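Local coordinates for conserved protein (Mycobacterium tuberculosis, PDB 1RFE), which is of unknown function but binds coenzyme F420 and may act as an oxidoreductase on CH-CH groups, at residues S22-L27 with L38-Y43; F72-G77 with R84-E89; A92-E97 with K130-R135. One frame throughout, in Å; residues are numbered along the deposited sequence.

How the interactions relate
All three interactions are antiparallel strand pairings in one sheet, and all are partly buried. Interactions 1 and 2 each join the two strands of a hairpin and touch each other: Thr26 O lies 2.9 Å from Leu73 N, a probable hydrogen bond between strands 25-30 and 69-76. Interaction 3 shares strand 84-95 with interaction 2, but their centres are about 22 Å apart, and it lies farthest from the chain centre. Buried apolar residues (Leu27, Phe72, Leu74, Val86, Val132, Val134) contrast with exposed or partly exposed polar ones. Aromatic and hydroxyl groups meet at Thr24 in interaction 1, a nearly coplanar salt bridge joins Asp76 and Arg84 in interaction 2, and a steeply turned one marks the Glu93-Arg135 face of interaction 3.

Interaction 1 (S22-L27 with L38-Y43); sequences SRTGTL and LTAMWY
Trp42 and Tyr43 meet Ser22, Arg23 and Thr24 beside the pair Gly25-Met41. The indole CG of Trp42 is anti to the carbonyl carbon (chi1 -72°), and Trp42 CD1 comes within 3.2 Å of Arg23 O. Thr24 OG1 meets the indole edge in its plane, 3.5 Å from Trp42 CD1. Arg23, bent at chi3, runs alongside Trp42 in the same direction, its guanidinium turned 74° from the ring plane and Arg23 NH2 3.9 Å from Trp42 CZ2. Tyr43 instead holds CG between its backbone N and carbonyl carbon (chi1 60°), and Tyr43 OH lies 3.3 Å from Ser22 CB; that OH is hydrogen-bonded to Val19 O, in the last turn of helix 12-21. Arg23 O and Tyr43 N both bond to Tyr112 OH, and the Tyr112 ring stacks on Trp42. Leu27 CB meets Met41 CG, of a selenomethionine, at 4.0 Å, while Leu27 also lies beside Thr39. Two reciprocal backbone pairs, Gly25 with Met41 and Leu27 with Thr39, alternate with the non-hydrogen-bonded pair Thr26 and Ala40. This is the register of an antiparallel beta hairpin, here in the sheet of a pyridoxamine 5'-phosphate oxidase-like fold.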
# COMPACT_ATOMS: atom_id res chain seq x y z
N SER A 22 8.89 -0.60 -1.09
CA SER A 22 8.19 -1.65 -0.34
C SER A 22 7.41 -2.60 -1.26
O SER A 22 7.10 -2.27 -2.44
CB SER A 22 7.28 -1.02 0.71
OG SER A 22 8.02 -0.15 1.56
N ARG A 23 7.10 -3.78 -0.72
CA ARG A 23 6.37 -4.83 -1.42
C ARG A 23 4.97 -5.11 -0.91
O ARG A 23 4.03 -5.46 -1.69
CB ARG A 23 7.17 -6.13 -1.31
CG ARG A 23 8.38 -6.08 -2.24
CD ARG A 23 9.31 -7.27 -2.20
NE ARG A 23 8.68 -8.51 -2.64
CZ ARG A 23 8.70 -8.98 -3.87
NH1 ARG A 23 9.36 -8.39 -4.88
NH2 ARG A 23 8.12 -10.14 -4.08
N THR A 24 4.84 -5.02 0.41
CA THR A 24 3.61 -5.39 1.11
C THR A 24 3.19 -4.35 2.11
O THR A 24 3.98 -3.93 2.93
CB THR A 24 3.78 -6.72 1.90
OG1 THR A 24 4.28 -7.72 1.03
CG2 THR A 24 2.39 -7.28 2.36
N GLY A 25 1.93 -3.95 2.05
CA GLY A 25 1.31 -3.22 3.12
C GLY A 25 0.08 -3.93 3.64
O GLY A 25 -0.30 -4.94 3.14
N THR A 26 -0.51 -3.35 4.68
CA THR A 26 -1.77 -3.76 5.27
C THR A 26 -2.88 -2.77 4.97
O THR A 26 -2.79 -1.60 5.32
CB THR A 26 -1.60 -3.87 6.79
OG1 THR A 26 -0.57 -4.84 7.10
CG2 THR A 26 -2.86 -4.45 7.44
N LEU A 27 -3.95 -3.28 4.32
CA LEU A 27 -5.11 -2.51 4.02
C LEU A 27 -6.15 -2.81 5.09
O LEU A 27 -6.28 -3.94 5.50
CB LEU A 27 -5.66 -2.91 2.64
CG LEU A 27 -7.00 -2.29 2.22
CD1 LEU A 27 -6.81 -0.85 1.83
CD2 LEU A 27 -7.58 -3.09 1.12
N LEU A 38 -8.89 -6.63 7.79
CA LEU A 38 -7.48 -6.49 7.43
C LEU A 38 -6.98 -7.50 6.42
O LEU A 38 -7.23 -8.69 6.56
CB LEU A 38 -6.63 -6.61 8.67
CG LEU A 38 -6.88 -5.64 9.83
CD1 LEU A 38 -5.81 -5.85 10.95
CD2 LEU A 38 -7.00 -4.14 9.34
N THR A 39 -6.22 -7.04 5.41
CA THR A 39 -5.58 -7.95 4.44
C THR A 39 -4.17 -7.44 4.14
O THR A 39 -3.92 -6.24 4.17
CB THR A 39 -6.39 -8.05 3.13
OG1 THR A 39 -6.34 -6.80 2.43
CG2 THR A 39 -7.89 -8.29 3.37
N ALA A 40 -3.22 -8.35 3.91
CA ALA A 40 -1.88 -7.99 3.49
C ALA A 40 -1.86 -8.00 1.94
O ALA A 40 -2.19 -9.01 1.34
CB ALA A 40 -0.92 -8.97 4.00
N MSE A 41 -1.49 -6.88 1.33
CA MSE A 41 -1.69 -6.63 -0.09
C MSE A 41 -0.32 -6.29 -0.76
O MSE A 41 0.41 -5.48 -0.26
CB MSE A 41 -2.63 -5.41 -0.30
CG MSE A 41 -4.13 -5.61 0.13
SE MSE A 41 -4.87 -7.08 -0.83
CE MSE A 41 -5.24 -6.16 -2.46
N TRP A 42 -0.04 -6.91 -1.91
CA TRP A 42 0.85 -6.32 -2.91
C TRP A 42 0.12 -5.22 -3.63
O TRP A 42 -1.10 -5.13 -3.56
CB TRP A 42 1.31 -7.32 -3.93
CG TRP A 42 2.28 -8.32 -3.39
CD1 TRP A 42 2.85 -8.35 -2.15
CD2 TRP A 42 2.83 -9.42 -4.10
NE1 TRP A 42 3.71 -9.42 -2.05
CE2 TRP A 42 3.72 -10.09 -3.24
CE3 TRP A 42 2.67 -9.91 -5.41
CZ2 TRP A 42 4.44 -11.24 -3.63
CZ3 TRP A 42 3.40 -11.06 -5.80
CH2 TRP A 42 4.25 -11.70 -4.92
N TYR A 43 0.86 -4.36 -4.29
CA TYR A 43 0.23 -3.19 -4.88
C TYR A 43 0.91 -2.65 -6.08
O TYR A 43 2.11 -2.96 -6.38
CB TYR A 43 0.01 -2.10 -3.81
CG TYR A 43 1.24 -1.60 -3.16
CD1 TYR A 43 1.91 -0.47 -3.65
CD2 TYR A 43 1.76 -2.24 -2.04
CE1 TYR A 43 3.09 0.01 -3.01
CE2 TYR A 43 2.93 -1.75 -1.40
CZ TYR A 43 3.57 -0.64 -1.88
OH TYR A 43 4.72 -0.20 -1.24

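Interaction 2 (F72-G77 with R84-E89); sequences FLLEDG and RGVSFE
Arg84 reaches across to Asp76 at the end of the strand pairing, and its side chain can be followed outward atom by atom. Arg84 CB stays 4.1 Å from Asp76 OD1. With chi1 at 44°, CG sits between the backbone N and carbonyl carbon, which brings Arg84 CG to 3.0 Å from Asp76 OD1. CD passes that oxygen at a slightly greater distance, on a chain extended from CG to NE. Arg84 NE then donates to Asp76 OD1 over 2.9 Å, taking the syn lone pair of the carboxylate, with OD1 almost in the guanidinium plane. CZ lies beside the carboxylate, nearest to Asp76 OD2. Beyond it, Arg84 NH2 makes a weak bond of 3.3 Å to Asp76 OD2, while NH1 lies near the like-charged Arg147 NH2. Carboxylate and guanidinium planes are 8° apart, so the carboxylate meets the guanidinium edge nearly coplanar with it. Around them, Phe18 of helix 12-21 touches both side chains.

The backbones form an antiparallel beta hairpin, strands 69-76 and 84-95. Phe72 with Phe88, Leu74 with Val86 and Asp76 with Arg84 are hydrogen-bonded pairs, each bonded in both directions; Leu74 N to Val86 O is nearly straight, with an N-H...O angle of 175°. Between the last two pairs, the backbones come close at Glu75 and Gly85, with Leu74 O 3.1 Å from Gly85 CA.

Leu74 and Val86 point the same way from the sheet, side by side, and Leu74 CB touches Val86 CG1. Farther along the same face, Phe88 CD2 lies near the plane of the Phe72 ring, at its edge. Ile50 of strand 49-55 touches both phenylalanines.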
# COMPACT_ATOMS: atom_id res chain seq x y z
N PHE A 72 -4.18 2.37 5.07
CA PHE A 72 -3.15 1.50 4.47
C PHE A 72 -1.85 1.80 5.16
O PHE A 72 -1.48 2.96 5.29
CB PHE A 72 -3.08 1.73 2.96
CG PHE A 72 -2.30 0.69 2.20
CD1 PHE A 72 -2.87 -0.51 1.87
CD2 PHE A 72 -1.00 0.94 1.80
CE1 PHE A 72 -2.13 -1.45 1.16
CE2 PHE A 72 -0.28 0.03 1.08
CZ PHE A 72 -0.85 -1.18 0.76
N LEU A 73 -1.13 0.75 5.58
CA LEU A 73 0.08 0.89 6.37
C LEU A 73 1.25 0.10 5.76
O LEU A 73 1.13 -1.08 5.45
CB LEU A 73 -0.16 0.42 7.82
CG LEU A 73 1.00 0.62 8.85
CD1 LEU A 73 0.52 0.78 10.30
CD2 LEU A 73 1.98 -0.56 8.87
N LEU A 74 2.38 0.78 5.61
CA LEU A 74 3.64 0.21 5.20
C LEU A 74 4.65 0.38 6.32
O LEU A 74 4.76 1.46 6.88
CB LEU A 74 4.17 0.93 3.96
CG LEU A 74 3.43 0.75 2.64
CD1 LEU A 74 3.83 1.77 1.61
CD2 LEU A 74 3.67 -0.69 2.13
N GLU A 75 5.44 -0.64 6.58
CA GLU A 75 6.39 -0.60 7.65
C GLU A 75 7.54 -1.54 7.38
O GLU A 75 7.35 -2.64 6.81
CB GLU A 75 5.65 -0.94 8.98
CG GLU A 75 6.21 -2.01 9.90
CD GLU A 75 6.16 -3.43 9.38
OE1 GLU A 75 5.12 -3.87 8.86
OE2 GLU A 75 7.20 -4.12 9.53
N ASP A 76 8.75 -1.13 7.78
CA ASP A 76 9.80 -2.10 7.88
C ASP A 76 10.81 -1.76 8.98
O ASP A 76 10.56 -0.88 9.79
CB ASP A 76 10.45 -2.31 6.51
CG ASP A 76 11.38 -1.20 6.10
OD1 ASP A 76 11.45 -0.14 6.76
OD2 ASP A 76 12.07 -1.29 5.07
N GLY A 77 11.90 -2.49 9.04
CA GLY A 77 12.89 -2.28 10.09
C GLY A 77 12.74 -3.33 11.19
O GLY A 77 11.64 -3.61 11.64
N ARG A 84 10.79 2.11 10.42
CA ARG A 84 10.29 3.13 9.56
C ARG A 84 8.99 2.70 8.88
O ARG A 84 8.69 1.50 8.73
CB ARG A 84 11.30 3.58 8.55
CG ARG A 84 12.10 2.56 7.85
CD ARG A 84 12.59 3.10 6.46
NE ARG A 84 12.97 2.03 5.56
CZ ARG A 84 13.82 2.13 4.56
NH1 ARG A 84 14.47 3.28 4.29
NH2 ARG A 84 14.04 1.05 3.81
N GLY A 85 8.21 3.71 8.51
CA GLY A 85 6.92 3.44 7.97
C GLY A 85 6.11 4.67 7.60
O GLY A 85 6.51 5.80 7.84
N VAL A 86 4.96 4.38 7.00
CA VAL A 86 4.04 5.41 6.60
C VAL A 86 2.62 4.82 6.68
O VAL A 86 2.37 3.68 6.28
CB VAL A 86 4.38 5.98 5.23
CG1 VAL A 86 4.29 4.91 4.14
CG2 VAL A 86 3.51 7.11 4.91
N SER A 87 1.73 5.61 7.22
CA SER A 87 0.37 5.19 7.51
C SER A 87 -0.57 6.22 6.86
O SER A 87 -0.44 7.43 7.13
CB SER A 87 0.17 5.19 9.04
OG SER A 87 -1.10 4.67 9.38
N PHE A 88 -1.46 5.73 6.01
CA PHE A 88 -2.38 6.55 5.21
C PHE A 88 -3.80 6.27 5.68
O PHE A 88 -4.18 5.12 5.93
CB PHE A 88 -2.33 6.14 3.72
CG PHE A 88 -0.97 6.30 3.08
CD1 PHE A 88 -0.43 7.54 2.91
CD2 PHE A 88 -0.23 5.20 2.69
CE1 PHE A 88 0.80 7.69 2.30
CE2 PHE A 88 1.03 5.34 2.08
CZ PHE A 88 1.52 6.56 1.87
N GLU A 89 -4.58 7.34 5.83
CA GLU A 89 -5.99 7.20 6.02
C GLU A 89 -6.60 8.03 4.90
O GLU A 89 -6.08 9.07 4.54
CB GLU A 89 -6.42 7.68 7.42
CG GLU A 89 -5.83 6.81 8.52
CD GLU A 89 -6.16 7.25 9.92
OE1 GLU A 89 -6.88 8.27 10.06
OE2 GLU A 89 -5.73 6.52 10.90

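Interaction 3 (A92-E97 with K130-R135); sequences AEIVEE and KRVGVR
Glu93 and Arg135 lean across each other on one face of the pairing, while Ala92, Ile94, Val132 and Val134 supply its apolar contacts. Both charged chains start with CG anti to the backbone N, and both run on extended. The planes of the two charged groups stand 85° apart, and Glu93 OE1 comes obliquely to the guanidinium. The salt bridge from Arg135 NH1 to Glu93 OE1 measures 3.0 Å, but as a hydrogen bond it is weak, bent to 126° at the hydrogen. Arg135 has a second acid partner, since its NE forms a salt bridge with Glu49 OE1.

The strands belong to the antiparallel sheet of a fold consistent with the FMN-binding split barrel clan, to which the pyridoxamine 5'-phosphate oxidase family belongs; in it 84-95 and 131-138 are neighbours although helices 98-112 and 122-127 intervene in the chain. The axes of the short segments 92-95 and 131-135 lie at 158°. Glu93 with Arg135 and Val95 with Gly133 are hydrogen-bonded pairs, bonded both ways, with Gly133 N 2.9 Å from Val95 O. Ile94 and Val134 form the non-hydrogen-bonded pair between them.

The apolar side chains are set differently. Ile94 and Val132 meet at a slant: Ile94 CG2 lies 3.9 Å from Val132 CG2 and almost as near to Val132 CB. Val132 CB also lies 3.7 Å from Val95 O. At the other end, Ala92 CB meets Val134 CG1 at 3.7 Å, the methyl that is anti to the backbone N of Val134. Leu64 of helix 59-66 touches Ala92, Ile94 and Val134, covering this part of the sheet.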
# COMPACT_ATOMS: atom_id res chain seq x y z
N ALA A 92 -10.91 5.29 -0.91
CA ALA A 92 -10.63 4.53 -2.11
C ALA A 92 -11.69 4.84 -3.17
O ALA A 92 -12.84 5.01 -2.82
CB ALA A 92 -10.75 3.09 -1.81
N GLU A 93 -11.28 4.94 -4.45
CA GLU A 93 -12.18 4.81 -5.59
C GLU A 93 -12.01 3.44 -6.27
O GLU A 93 -10.91 2.98 -6.53
CB GLU A 93 -11.88 5.88 -6.60
CG GLU A 93 -12.80 5.89 -7.82
CD GLU A 93 -12.27 6.79 -8.94
OE1 GLU A 93 -11.19 7.41 -8.74
OE2 GLU A 93 -12.93 6.86 -10.02
N ILE A 94 -13.14 2.82 -6.58
CA ILE A 94 -13.25 1.63 -7.39
C ILE A 94 -13.40 2.01 -8.86
O ILE A 94 -14.26 2.79 -9.24
CB ILE A 94 -14.39 0.76 -6.85
CG1 ILE A 94 -14.10 0.43 -5.39
CG2 ILE A 94 -14.60 -0.49 -7.67
CD1 ILE A 94 -14.99 -0.61 -4.78
N VAL A 95 -12.49 1.48 -9.67
CA VAL A 95 -12.33 1.87 -11.05
C VAL A 95 -12.39 0.60 -11.83
O VAL A 95 -11.64 -0.32 -11.52
CB VAL A 95 -10.92 2.52 -11.21
CG1 VAL A 95 -10.50 2.71 -12.68
CG2 VAL A 95 -10.87 3.80 -10.46
N GLU A 96 -13.27 0.51 -12.84
CA GLU A 96 -13.23 -0.61 -13.80
C GLU A 96 -12.90 -0.18 -15.24
O GLU A 96 -12.96 -0.98 -16.19
CB GLU A 96 -14.53 -1.44 -13.77
CG GLU A 96 -15.82 -0.64 -13.63
CD GLU A 96 -17.10 -1.51 -13.59
OE1 GLU A 96 -17.54 -1.89 -12.47
OE2 GLU A 96 -17.69 -1.79 -14.66
N GLU A 97 -12.53 1.08 -15.41
CA GLU A 97 -12.07 1.55 -16.72
C GLU A 97 -10.83 0.74 -17.28
O GLU A 97 -9.81 0.62 -16.63
CB GLU A 97 -11.79 3.04 -16.65
CG GLU A 97 -11.77 3.71 -17.99
CD GLU A 97 -10.38 3.69 -18.53
OE1 GLU A 97 -9.49 4.13 -17.74
OE2 GLU A 97 -10.17 3.21 -19.67
N LYS A 130 -11.98 -9.79 -14.63
CA LYS A 130 -13.03 -9.74 -13.57
C LYS A 130 -12.52 -9.09 -12.28
O LYS A 130 -13.01 -9.37 -11.16
CB LYS A 130 -13.60 -11.14 -13.22
CG LYS A 130 -13.85 -12.09 -14.39
CD LYS A 130 -15.25 -11.94 -14.98
CE LYS A 130 -15.59 -13.12 -15.92
NZ LYS A 130 -15.55 -12.77 -17.36
N ARG A 131 -11.49 -8.26 -12.43
CA ARG A 131 -10.98 -7.54 -11.30
C ARG A 131 -11.27 -6.05 -11.46
O ARG A 131 -11.57 -5.58 -12.55
CB ARG A 131 -9.49 -7.82 -11.11
CG ARG A 131 -9.25 -9.29 -10.80
CD ARG A 131 -7.99 -9.56 -10.06
NE ARG A 131 -7.79 -11.00 -9.85
CZ ARG A 131 -7.56 -11.58 -8.66
NH1 ARG A 131 -7.50 -10.87 -7.52
NH2 ARG A 131 -7.39 -12.91 -8.61
N VAL A 132 -11.25 -5.35 -10.35
CA VAL A 132 -11.33 -3.88 -10.36
C VAL A 132 -10.03 -3.30 -9.81
O VAL A 132 -9.27 -3.96 -9.14
CB VAL A 132 -12.53 -3.36 -9.54
CG1 VAL A 132 -13.82 -3.89 -10.12
CG2 VAL A 132 -12.42 -3.69 -8.06
N GLY A 133 -9.80 -2.03 -10.12
CA GLY A 133 -8.72 -1.27 -9.54
C GLY A 133 -9.23 -0.54 -8.30
O GLY A 133 -10.40 -0.15 -8.27
N VAL A 134 -8.37 -0.37 -7.29
CA VAL A 134 -8.71 0.37 -6.10
C VAL A 134 -7.66 1.44 -5.90
O VAL A 134 -6.53 1.16 -5.51
CB VAL A 134 -8.82 -0.56 -4.85
CG1 VAL A 134 -9.02 0.28 -3.57
CG2 VAL A 134 -9.97 -1.53 -5.01
N ARG A 135 -8.02 2.66 -6.19
CA ARG A 135 -7.12 3.76 -6.02
C ARG A 135 -7.23 4.31 -4.60
O ARG A 135 -8.28 4.71 -4.17
CB ARG A 135 -7.46 4.83 -7.06
CG ARG A 135 -6.71 6.16 -7.00
CD ARG A 135 -7.34 7.13 -8.05
NE ARG A 135 -7.15 8.55 -7.85
CZ ARG A 135 -8.07 9.45 -7.42
NH1 ARG A 135 -9.35 9.14 -7.12
NH2 ARG A 135 -7.69 10.71 -7.32